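Cytidylyltransferase (Leptospira borgpetersenii serovar Hardjo-bovis, PDB 6OEW) probably acts as a nucleotidyltransferase, passing a cytidylyl group from CTP to a sugar or related acceptor, and binds magnesium. Local coordinates at residues 44-50 against 112-118; 56-60 against 89-93; 129-135 against 182-188; 192-197 against 228-232. One frame throughout, in Å; residues are numbered along the deposited sequence.

Interaction 1 (44-50 against 112-118); sequences RLKFSKF and IDSKILD. With EDO (1,2-ethanediol), chain D.
Asp118, in the first turn of helix 114-126, clamps the bend that follows helix 37-45 in this Rossmann-like GT-A fold. Its OD1 accepts from Ser48 OG at 2.6 Å and its OD2 from Lys49 N at 2.9 Å, nearly linear. Ser48 (chi1 t) serves twice, because its OG also accepts from Phe50 N at 2.9 Å, an ST turn. Upstream, Leu45 to Ser48 form a type I turn. At the other end Arg44 (chi1 m, chi2 t) sends NE to Ile112 O at 2.8 Å, while its NH1 bonds to Phe222 O. Asp113 is the N-cap, its OD1 taking Lys115 N at 2.7 Å; its OD2 holds Tyr224 N. The two backbones come closest at Ser48 and Ser114, CA to CA 4.9 Å, where small side chains permit the approach. A 1,2-ethanediol, probably from the crystallisation liquor, joins Arg44 O to Ser114 N through its O2. Beneath, Leu45 CD2 packs on Leu117 CD1 at 3.7 Å and on Ile112 CG2 at 3.9 Å, both leucines resting on strands 11-16 and 101-106. A bridging water accepts from Ser114 OG (2.6 Å) and donates to Asp118 OD2 (2.8 Å) and Phe47 O (3.2 Å).

Interaction 2 (56-60 against 89-93); sequences VLTTE and RYLDA
Helix 86-96 packs against strand 54-59 on one face of the central sheet, an alpha/beta layer of the Rossmann-like kind. The short axes of 56-59 and 89-93 pass 9.4 Å apart, their directions 129° from each other, and the closest CA pair is Leu57 with Arg89 at 7.1 Å. Leu57 is the centre: extended backbone, CB directed at the helix, chi1 m (-82°) and chi2 p (53°). That conformer sets CD2 over the face of the Tyr90 ring, a CH-pi contact 3.6 Å from the centroid and 7° off the normal. The same CD2 lies 3.8 Å from Ala93 CB, one helical turn after Arg89, where a methyl is small enough to let the leucine in. Tyr90, with chi1 at -92° between wells and chi2 79°, presents its ring to the leucine while its OH reaches Leu14 O in strand 11-16, so the hydroxyl is not stranded in the core. Arg89 (chi1 t, chi2 t, chi3 m) reaches across the gap to the strand, its CD 3.6 Å from Leu57 CB. A buried guanidinium needs acceptors, and carbonyls supply them: Ser82 O takes NE and Ala83 O, weakly, NH2. Thr58 O merely lies over one face of the group; Thr58 OG1 bonds to Ala17 O. At the tip, Arg89 NH1 makes a weak hydrogen bond to Leu57 O at 2.9 Å.

Interaction 3 (129-135 against 182-188); sequences GRIEFLT and KFKFFEY
Phe133 sets its ring beside that of Phe185, the planes 20° apart but slid so far, 5.7 Å between centroids, that they barely overlap; CD2 of Phe133 meets CD1 of Phe185 at 3.6 Å. Both have chi1 t and lie on the sheet face covered by Val176 of helix 174-178, where bulky aromatics fill the space. Thr135 shares this face, its CG2 3.8 Å from Phe185 CZ. On the other face Leu134 (chi1 t, chi2 p) brings CD1 to 4.0 Å from Phe186 CB, and Phe186 (chi1 m) lays CD2 3.3 Å from Ile131 CG1. Apart from Ile131, in the loop before, these residues belong to parallel strands 133-135 and 185-187, the latter an outermost strand of the mixed seven-stranded sheet. Their short axes are 4.9 Å apart at 21°, with Phe133 beside Phe185, Leu134 beside Phe186 and Thr135 beside Glu187. The parallel ladder runs Phe133 N to Lys184 O (3.2 Å), Phe186 N to Phe133 O (3.0 Å), Thr135 N to Phe186 O (3.1 Å) and Tyr188 N to Thr135 O (2.8 Å). Lys184 O also accepts from Glu132 N at 2.9 Å. Lys184 centres an inverse gamma turn, and its N donates to Glu132 OE2 at 2.8 Å. The extended Lys184 side chain carries NZ to Gly129 O at 3.0 Å; Gly129 has phi 93° and psi -13°, where a CB would collide with the preceding carbonyl oxygen, so glycine fits.

Interaction 4 (192-197 against 228-232); sequences RDDSKY and IEVIK
An irregular loop, 192-197, sends Arg192, Asp194 and Tyr197 onto helix 224-233, a late element of this cytidylyltransferase family domain, away from the magnesium site. The backbones stay well apart, the closest CA atoms being those of Asp194 and Ile228 at 8.1 Å, so long side chains must span the gap. Charge comes first: Arg192 (chi1 p, then t, t) reaches across with NH2 2.9 Å and NH1 3.3 Å from Glu229 OE2, a salt bridge taken at the guanidinium edge. Its NE lies 3.3 Å from Asp194 OD1, extending this into a network of three residues in which one arginine serves two acids. The loop's own hydrogen bonds fix its shape. Asp193 OD1 accepts from Ser195 N at 3.0 Å, an Asx turn, and from Ser195 OG at 2.6 Å, while Tyr197 N to Asp194 O, 3.0 Å, closes a type I turn. Apolar contact centres on Tyr197 (chi1 m, chi2 -70°), whose CB points to the helix and whose ring brings CE1 to 3.5 Å from Ile231 CG2 and CE2 to 4.2 Å from Ile228 CG2. Tyrosine suits this partly exposed place, combining a greasy ring with a polar tip. A water donates to Ile231 O at 3.0 Å and lies 3.3 Å from Tyr197 OH. Lys232, extended through chi2 and chi3 and turned at chi4 (m), gives the last bond, NZ to Tyr197 OH at 3.1 Å.

Overall arrangement
Interaction 2 is the wholly buried contact, and apolar packing dominates it, with its arginine and tyrosine finding backbone acceptors. The other three are partly buried and lean more on polar bonds: carboxylate-to-backbone and hydroxyl bonds in interaction 1, a strand ladder in interaction 3, an Arg-Glu salt bridge and a Lys-Tyr hydrogen bond in interaction 4. Interactions 2 and 3 both reach the same mixed sheet, one by a helix covering a strand, the other by pairing two strands. Helix 114-126, whose start is held in interaction 1, leads to strand 133-135 of interaction 3 and packs on its leucine. Interactions 2 and 4 lie on opposite sides of the chain's centre, about 32 Å between their centres.

Interaction 1 (44-50 against 112-118)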
# COMPACT_ATOMS: atom_id res chain seq x y z
N ARG A 44 -2.33 7.54 -8.98
CA ARG A 44 -0.90 7.62 -8.72
C ARG A 44 -0.17 6.35 -9.15
O ARG A 44 0.96 6.41 -9.64
CB ARG A 44 -0.66 7.93 -7.25
CG ARG A 44 -0.95 9.41 -6.95
CD ARG A 44 -0.71 9.78 -5.50
NE ARG A 44 0.69 9.65 -5.08
CZ ARG A 44 1.66 10.52 -5.34
NH1 ARG A 44 1.44 11.61 -6.07
NH2 ARG A 44 2.88 10.31 -4.86
N LEU A 45 -0.81 5.20 -8.99
CA LEU A 45 -0.18 3.94 -9.39
C LEU A 45 -0.21 3.72 -10.90
O LEU A 45 0.51 2.85 -11.39
CB LEU A 45 -0.85 2.78 -8.67
CG LEU A 45 -0.56 2.75 -7.18
CD1 LEU A 45 -1.51 1.80 -6.47
CD2 LEU A 45 0.85 2.30 -6.96
N LYS A 46 -1.03 4.48 -11.64
CA LYS A 46 -1.00 4.39 -13.09
C LYS A 46 0.36 4.78 -13.65
O LYS A 46 0.68 4.40 -14.78
CB LYS A 46 -2.08 5.27 -13.72
N PHE A 47 1.16 5.54 -12.90
CA PHE A 47 2.48 5.95 -13.37
C PHE A 47 3.55 4.87 -13.16
O PHE A 47 4.69 5.07 -13.60
CB PHE A 47 2.91 7.24 -12.67
CG PHE A 47 2.05 8.44 -13.01
CD1 PHE A 47 2.27 9.16 -14.17
CD2 PHE A 47 1.01 8.83 -12.17
CE1 PHE A 47 1.49 10.26 -14.49
CE2 PHE A 47 0.23 9.92 -12.49
CZ PHE A 47 0.46 10.63 -13.65
N SER A 48 3.23 3.77 -12.50
CA SER A 48 4.21 2.71 -12.28
C SER A 48 4.49 1.97 -13.58
O SER A 48 3.60 1.76 -14.40
CB SER A 48 3.70 1.72 -11.23
OG SER A 48 4.53 0.57 -11.16
N LYS A 49 5.76 1.58 -13.78
CA LYS A 49 6.00 0.73 -14.93
C LYS A 49 5.31 -0.63 -14.80
O LYS A 49 5.24 -1.36 -15.78
CB LYS A 49 7.51 0.56 -15.16
CG LYS A 49 8.25 -0.07 -14.00
CD LYS A 49 9.65 -0.56 -14.43
CE LYS A 49 10.74 0.46 -14.13
NZ LYS A 49 12.09 -0.17 -14.14
N PHE A 50 4.78 -0.97 -13.62
CA PHE A 50 4.02 -2.20 -13.43
C PHE A 50 2.52 -1.97 -13.33
O PHE A 50 1.80 -2.80 -12.76
CB PHE A 50 4.55 -2.94 -12.19
CG PHE A 50 6.04 -3.17 -12.23
CD1 PHE A 50 6.59 -4.20 -13.01
CD2 PHE A 50 6.91 -2.35 -11.53
CE1 PHE A 50 7.95 -4.40 -13.06
CE2 PHE A 50 8.28 -2.54 -11.58
CZ PHE A 50 8.80 -3.57 -12.36
N ILE A 112 0.87 7.08 -2.10
CA ILE A 112 1.95 6.17 -2.47
C ILE A 112 2.64 6.66 -3.74
O ILE A 112 1.99 7.18 -4.66
CB ILE A 112 1.37 4.75 -2.65
CG1 ILE A 112 2.48 3.70 -2.63
CG2 ILE A 112 0.43 4.67 -3.89
CD1 ILE A 112 2.93 3.33 -1.22
N ASP A 113 3.96 6.52 -3.78
CA ASP A 113 4.80 7.05 -4.86
C ASP A 113 5.22 5.89 -5.76
O ASP A 113 5.87 4.95 -5.30
CB ASP A 113 6.01 7.79 -4.29
CG ASP A 113 6.91 8.42 -5.38
OD1 ASP A 113 7.00 7.89 -6.51
OD2 ASP A 113 7.56 9.44 -5.11
N SER A 114 4.81 5.95 -7.03
CA SER A 114 5.09 4.82 -7.91
C SER A 114 6.58 4.69 -8.21
O SER A 114 7.05 3.59 -8.53
CB SER A 114 4.27 4.97 -9.20
OG SER A 114 4.79 6.01 -10.03
N LYS A 115 7.35 5.78 -8.09
CA LYS A 115 8.78 5.69 -8.36
C LYS A 115 9.50 4.87 -7.29
O LYS A 115 10.40 4.09 -7.60
CB LYS A 115 9.41 7.09 -8.49
N ILE A 116 9.10 5.03 -6.03
CA ILE A 116 9.66 4.22 -4.96
C ILE A 116 9.27 2.76 -5.16
O ILE A 116 10.11 1.85 -5.04
CB ILE A 116 9.20 4.74 -3.59
CG1 ILE A 116 9.68 6.19 -3.40
CG2 ILE A 116 9.67 3.80 -2.46
CD1 ILE A 116 9.18 6.84 -2.13
N LEU A 117 7.99 2.52 -5.44
CA LEU A 117 7.55 1.16 -5.73
C LEU A 117 8.39 0.53 -6.84
O LEU A 117 8.86 -0.60 -6.70
CB LEU A 117 6.06 1.17 -6.11
CG LEU A 117 5.28 -0.14 -6.24
CD1 LEU A 117 3.76 0.15 -6.02
CD2 LEU A 117 5.53 -0.84 -7.60
N ASP A 118 8.62 1.26 -7.94
CA ASP A 118 9.33 0.67 -9.07
C ASP A 118 10.78 0.38 -8.71
O ASP A 118 11.34 -0.63 -9.15
CB ASP A 118 9.27 1.59 -10.29
CG ASP A 118 7.87 1.65 -10.90
OD1 ASP A 118 6.99 0.86 -10.47
OD2 ASP A 118 7.66 2.47 -11.81
C1 EDO D . 4.07 9.66 -9.41
O1 EDO D . 5.01 8.68 -9.88
C2 EDO D . 3.42 9.20 -8.10
O2 EDO D . 2.87 7.88 -8.26
O HOH W 1 6.95 5.18 -11.31

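Interaction 2 (56-60 against 89-93)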
# COMPACT_ATOMS: atom_id res chain seq x y z
N VAL A 56 -7.41 -4.42 -7.26
CA VAL A 56 -7.95 -4.08 -5.95
C VAL A 56 -8.59 -5.33 -5.35
O VAL A 56 -9.44 -5.97 -5.98
CB VAL A 56 -8.97 -2.93 -6.04
CG1 VAL A 56 -9.70 -2.73 -4.69
CG2 VAL A 56 -8.30 -1.63 -6.48
N LEU A 57 -8.15 -5.69 -4.15
CA LEU A 57 -8.62 -6.87 -3.45
C LEU A 57 -9.54 -6.39 -2.34
O LEU A 57 -9.07 -5.75 -1.39
CB LEU A 57 -7.47 -7.66 -2.86
CG LEU A 57 -6.68 -8.64 -3.75
CD1 LEU A 57 -6.17 -7.94 -5.01
CD2 LEU A 57 -5.55 -9.20 -2.91
N THR A 58 -10.82 -6.73 -2.41
CA THR A 58 -11.75 -6.26 -1.39
C THR A 58 -12.60 -7.45 -0.92
O THR A 58 -12.25 -8.60 -1.19
CB THR A 58 -12.59 -5.10 -1.95
OG1 THR A 58 -13.35 -4.47 -0.89
CG2 THR A 58 -13.52 -5.57 -3.07
N THR A 59 -13.67 -7.20 -0.17
CA THR A 59 -14.49 -8.29 0.34
C THR A 59 -15.71 -8.50 -0.55
O THR A 59 -16.00 -7.71 -1.45
CB THR A 59 -14.97 -8.05 1.78
OG1 THR A 59 -16.19 -7.30 1.73
CG2 THR A 59 -13.93 -7.25 2.59
N GLU A 60 -16.46 -9.55 -0.23
CA GLU A 60 -17.70 -9.88 -0.91
C GLU A 60 -18.92 -9.21 -0.28
O GLU A 60 -20.04 -9.43 -0.75
CB GLU A 60 -17.91 -11.40 -0.91
CG GLU A 60 -16.75 -12.16 -1.58
CD GLU A 60 -17.04 -13.65 -1.73
OE1 GLU A 60 -16.20 -14.48 -1.31
OE2 GLU A 60 -18.11 -13.97 -2.28
N ARG A 89 -7.11 -14.11 0.78
CA ARG A 89 -7.50 -13.16 -0.25
C ARG A 89 -6.35 -12.89 -1.22
O ARG A 89 -6.55 -12.84 -2.44
CB ARG A 89 -7.98 -11.85 0.36
CG ARG A 89 -8.87 -11.03 -0.58
CD ARG A 89 -8.99 -9.55 -0.18
NE ARG A 89 -9.59 -9.41 1.14
CZ ARG A 89 -9.67 -8.25 1.79
NH1 ARG A 89 -9.20 -7.13 1.21
NH2 ARG A 89 -10.23 -8.20 3.00
N TYR A 90 -5.13 -12.71 -0.68
CA TYR A 90 -3.98 -12.45 -1.55
C TYR A 90 -3.56 -13.69 -2.31
O TYR A 90 -3.12 -13.61 -3.46
CB TYR A 90 -2.79 -11.93 -0.74
CG TYR A 90 -2.76 -10.44 -0.65
CD1 TYR A 90 -3.58 -9.76 0.24
CD2 TYR A 90 -1.92 -9.69 -1.48
CE1 TYR A 90 -3.57 -8.39 0.32
CE2 TYR A 90 -1.89 -8.32 -1.41
CZ TYR A 90 -2.73 -7.67 -0.51
OH TYR A 90 -2.71 -6.30 -0.45
N LEU A 91 -3.65 -14.86 -1.67
CA LEU A 91 -3.27 -16.08 -2.36
C LEU A 91 -4.26 -16.40 -3.48
O LEU A 91 -3.86 -16.74 -4.59
CB LEU A 91 -3.16 -17.23 -1.35
CG LEU A 91 -2.52 -18.53 -1.81
CD1 LEU A 91 -1.17 -18.27 -2.46
CD2 LEU A 91 -2.37 -19.49 -0.64
N ASP A 92 -5.56 -16.25 -3.20
CA ASP A 92 -6.57 -16.42 -4.25
C ASP A 92 -6.30 -15.48 -5.43
O ASP A 92 -6.30 -15.90 -6.60
CB ASP A 92 -7.97 -16.13 -3.69
CG ASP A 92 -8.54 -17.24 -2.80
OD1 ASP A 92 -7.98 -18.34 -2.71
OD2 ASP A 92 -9.60 -16.98 -2.18
N ALA A 93 -6.08 -14.20 -5.14
CA ALA A 93 -5.88 -13.22 -6.20
C ALA A 93 -4.61 -13.52 -7.00
O ALA A 93 -4.62 -13.46 -8.23
CB ALA A 93 -5.80 -11.81 -5.61

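Interaction 3 (129-135 against 182-188)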
# COMPACT_ATOMS: atom_id res chain seq x y z
N GLY A 129 16.16 -14.91 -6.27
CA GLY A 129 16.69 -16.07 -5.59
C GLY A 129 17.52 -15.76 -4.37
O GLY A 129 17.81 -16.68 -3.59
N ARG A 130 17.91 -14.50 -4.17
CA ARG A 130 18.53 -14.09 -2.92
C ARG A 130 17.59 -13.32 -2.03
O ARG A 130 17.94 -13.05 -0.88
CB ARG A 130 19.76 -13.19 -3.17
CG ARG A 130 20.57 -13.50 -4.34
CD ARG A 130 21.79 -12.59 -4.35
NE ARG A 130 22.64 -12.98 -5.44
CZ ARG A 130 22.78 -12.30 -6.56
NH1 ARG A 130 23.58 -12.77 -7.50
NH2 ARG A 130 22.15 -11.14 -6.73
N ILE A 131 16.43 -12.91 -2.54
CA ILE A 131 15.44 -12.16 -1.77
C ILE A 131 14.08 -12.78 -2.00
O ILE A 131 13.70 -13.05 -3.15
CB ILE A 131 15.38 -10.66 -2.15
CG1 ILE A 131 16.75 -9.99 -2.02
CG2 ILE A 131 14.31 -9.94 -1.31
CD1 ILE A 131 16.75 -8.51 -2.34
N GLU A 132 13.35 -13.03 -0.93
CA GLU A 132 11.97 -13.44 -1.08
C GLU A 132 11.01 -12.45 -0.44
O GLU A 132 9.80 -12.52 -0.71
CB GLU A 132 11.75 -14.84 -0.49
CG GLU A 132 12.12 -14.98 0.96
CD GLU A 132 12.10 -16.43 1.41
OE1 GLU A 132 11.50 -17.28 0.70
OE2 GLU A 132 12.68 -16.73 2.48
N PHE A 133 11.52 -11.50 0.35
CA PHE A 133 10.68 -10.52 1.03
C PHE A 133 11.45 -9.21 1.14
O PHE A 133 12.52 -9.16 1.77
CB PHE A 133 10.30 -11.05 2.40
CG PHE A 133 9.24 -10.25 3.10
CD1 PHE A 133 7.94 -10.71 3.13
CD2 PHE A 133 9.54 -9.06 3.75
CE1 PHE A 133 6.93 -10.00 3.79
CE2 PHE A 133 8.55 -8.34 4.42
CZ PHE A 133 7.25 -8.79 4.43
N LEU A 134 10.91 -8.15 0.56
CA LEU A 134 11.50 -6.81 0.63
C LEU A 134 10.44 -5.87 1.20
O LEU A 134 9.31 -5.83 0.70
CB LEU A 134 11.96 -6.33 -0.76
CG LEU A 134 12.58 -4.93 -0.85
CD1 LEU A 134 13.85 -4.82 -0.01
CD2 LEU A 134 12.82 -4.45 -2.27
N THR A 135 10.81 -5.11 2.23
CA THR A 135 9.89 -4.13 2.83
C THR A 135 10.61 -2.81 3.06
O THR A 135 11.83 -2.77 3.21
CB THR A 135 9.29 -4.65 4.18
OG1 THR A 135 8.44 -3.66 4.77
CG2 THR A 135 10.38 -5.01 5.18
N LYS A 182 14.62 -16.40 9.43
CA LYS A 182 14.09 -17.58 8.76
C LYS A 182 13.82 -17.35 7.27
O LYS A 182 13.50 -18.31 6.56
CB LYS A 182 12.80 -18.04 9.45
CG LYS A 182 13.01 -18.50 10.89
CD LYS A 182 11.74 -19.08 11.52
CE LYS A 182 11.99 -19.58 12.93
NZ LYS A 182 12.92 -20.73 12.93
N PHE A 183 13.94 -16.12 6.78
CA PHE A 183 13.58 -15.80 5.40
C PHE A 183 14.69 -15.00 4.73
O PHE A 183 15.56 -14.42 5.40
CB PHE A 183 12.28 -15.01 5.34
CG PHE A 183 11.12 -15.70 5.98
CD1 PHE A 183 10.35 -16.59 5.25
CD2 PHE A 183 10.79 -15.46 7.31
CE1 PHE A 183 9.27 -17.23 5.84
CE2 PHE A 183 9.71 -16.11 7.90
CZ PHE A 183 8.96 -16.99 7.16
N LYS A 184 14.65 -14.96 3.40
CA LYS A 184 15.57 -14.11 2.64
C LYS A 184 14.96 -12.71 2.66
O LYS A 184 14.36 -12.21 1.70
CB LYS A 184 15.79 -14.69 1.25
CG LYS A 184 16.34 -16.12 1.32
CD LYS A 184 16.66 -16.71 -0.04
CE LYS A 184 17.37 -18.05 0.10
NZ LYS A 184 17.77 -18.56 -1.23
N PHE A 185 15.18 -12.04 3.80
CA PHE A 185 14.51 -10.81 4.22
C PHE A 185 15.43 -9.62 4.00
O PHE A 185 16.62 -9.68 4.36
CB PHE A 185 14.15 -10.93 5.71
CG PHE A 185 13.49 -9.70 6.30
CD1 PHE A 185 12.11 -9.52 6.19
CD2 PHE A 185 14.23 -8.76 7.01
CE1 PHE A 185 11.49 -8.40 6.74
CE2 PHE A 185 13.62 -7.64 7.58
CZ PHE A 185 12.25 -7.46 7.44
N PHE A 186 14.90 -8.54 3.42
CA PHE A 186 15.69 -7.34 3.17
C PHE A 186 14.82 -6.11 3.31
O PHE A 186 13.61 -6.15 3.11
CB PHE A 186 16.33 -7.38 1.79
CG PHE A 186 17.38 -8.40 1.72
CD1 PHE A 186 18.64 -8.13 2.23
CD2 PHE A 186 17.10 -9.68 1.26
CE1 PHE A 186 19.61 -9.09 2.21
CE2 PHE A 186 18.08 -10.65 1.24
CZ PHE A 186 19.33 -10.36 1.72
N GLU A 187 15.48 -4.99 3.61
CA GLU A 187 14.78 -3.74 3.88
C GLU A 187 15.30 -2.61 2.99
O GLU A 187 16.47 -2.57 2.62
CB GLU A 187 14.93 -3.34 5.34
CG GLU A 187 14.38 -4.39 6.30
CD GLU A 187 14.44 -3.91 7.73
OE1 GLU A 187 15.37 -4.32 8.47
OE2 GLU A 187 13.59 -3.09 8.09
N TYR A 188 14.41 -1.67 2.72
CA TYR A 188 14.70 -0.59 1.80
C TYR A 188 14.59 0.75 2.53
O TYR A 188 13.48 1.13 2.95
CB TYR A 188 13.74 -0.66 0.61
CG TYR A 188 14.10 0.27 -0.51
CD1 TYR A 188 15.09 -0.07 -1.43
CD2 TYR A 188 13.49 1.50 -0.63
CE1 TYR A 188 15.44 0.80 -2.46
CE2 TYR A 188 13.82 2.37 -1.64
CZ TYR A 188 14.78 2.01 -2.56
OH TYR A 188 15.08 2.90 -3.55

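Interaction 4 (192-197 against 228-232)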
# COMPACT_ATOMS: atom_id res chain seq x y z
N ARG A 192 16.72 9.85 4.29
CA ARG A 192 16.75 10.49 5.59
C ARG A 192 15.60 9.90 6.39
O ARG A 192 14.81 9.10 5.88
CB ARG A 192 16.64 12.02 5.49
CG ARG A 192 15.32 12.49 4.89
CD ARG A 192 15.33 13.99 4.61
NE ARG A 192 14.20 14.40 3.79
CZ ARG A 192 14.04 15.62 3.27
NH1 ARG A 192 14.95 16.56 3.50
NH2 ARG A 192 12.98 15.89 2.52
N ASP A 193 15.50 10.28 7.66
CA ASP A 193 14.46 9.69 8.51
C ASP A 193 13.24 10.62 8.52
O ASP A 193 13.23 11.65 9.19
CB ASP A 193 15.00 9.43 9.92
CG ASP A 193 14.00 8.68 10.80
OD1 ASP A 193 12.87 8.44 10.35
OD2 ASP A 193 14.35 8.33 11.95
N ASP A 194 12.21 10.24 7.76
CA ASP A 194 10.95 10.97 7.67
C ASP A 194 9.83 10.30 8.46
O ASP A 194 8.66 10.66 8.26
CB ASP A 194 10.47 11.09 6.23
CG ASP A 194 11.39 11.94 5.36
OD1 ASP A 194 12.16 12.77 5.88
OD2 ASP A 194 11.29 11.77 4.13
N SER A 195 10.15 9.34 9.32
CA SER A 195 9.09 8.58 9.98
C SER A 195 8.21 9.44 10.87
O SER A 195 7.10 9.01 11.23
CB SER A 195 9.71 7.47 10.81
OG SER A 195 10.66 8.02 11.71
N LYS A 196 8.68 10.64 11.26
CA LYS A 196 7.85 11.50 12.11
C LYS A 196 6.63 12.03 11.38
O LYS A 196 5.72 12.57 12.04
CB LYS A 196 8.67 12.68 12.65
CG LYS A 196 9.19 13.61 11.55
CD LYS A 196 10.14 14.68 12.08
CE LYS A 196 10.78 15.44 10.93
NZ LYS A 196 11.68 16.54 11.40
N TYR A 197 6.57 11.88 10.06
CA TYR A 197 5.41 12.34 9.30
C TYR A 197 4.43 11.19 9.10
O TYR A 197 4.82 10.06 8.78
CB TYR A 197 5.84 12.91 7.95
CG TYR A 197 6.71 14.14 8.07
CD1 TYR A 197 6.18 15.35 8.53
CD2 TYR A 197 8.06 14.09 7.75
CE1 TYR A 197 6.99 16.48 8.66
CE2 TYR A 197 8.87 15.21 7.87
CZ TYR A 197 8.34 16.40 8.32
OH TYR A 197 9.15 17.51 8.44
N ILE A 228 7.47 15.85 0.90
CA ILE A 228 8.16 16.16 2.15
C ILE A 228 8.72 17.58 2.11
O ILE A 228 8.69 18.29 3.12
CB ILE A 228 9.25 15.12 2.44
CG1 ILE A 228 8.67 13.71 2.41
CG2 ILE A 228 9.93 15.42 3.77
CD1 ILE A 228 7.51 13.51 3.38
N GLU A 229 9.25 18.01 0.96
CA GLU A 229 9.79 19.37 0.89
C GLU A 229 8.70 20.42 1.05
O GLU A 229 8.92 21.45 1.69
CB GLU A 229 10.55 19.57 -0.42
CG GLU A 229 11.90 18.87 -0.45
CD GLU A 229 12.82 19.29 0.69
OE1 GLU A 229 12.78 20.47 1.10
OE2 GLU A 229 13.58 18.43 1.19
N VAL A 230 7.51 20.16 0.51
CA VAL A 230 6.41 21.10 0.68
C VAL A 230 5.94 21.14 2.14
O VAL A 230 5.64 22.21 2.68
CB VAL A 230 5.26 20.75 -0.28
CG1 VAL A 230 3.94 21.30 0.21
CG2 VAL A 230 5.55 21.30 -1.66
N ILE A 231 5.87 19.97 2.79
CA ILE A 231 5.54 19.92 4.22
C ILE A 231 6.59 20.65 5.04
O ILE A 231 6.27 21.39 5.98
CB ILE A 231 5.38 18.46 4.68
CG1 ILE A 231 4.16 17.79 4.04
CG2 ILE A 231 5.31 18.38 6.20
CD1 ILE A 231 4.12 16.25 4.17
N LYS A 232 7.87 20.48 4.68
CA LYS A 232 8.92 21.19 5.42
C LYS A 232 8.81 22.71 5.23
O LYS A 232 9.11 23.46 6.16
CB LYS A 232 10.30 20.69 5.00
CG LYS A 232 10.59 19.29 5.53
CD LYS A 232 12.06 18.88 5.34
CE LYS A 232 12.33 17.46 5.86
NZ LYS A 232 12.03 17.28 7.31
O HOH W 2 7.44 20.29 8.55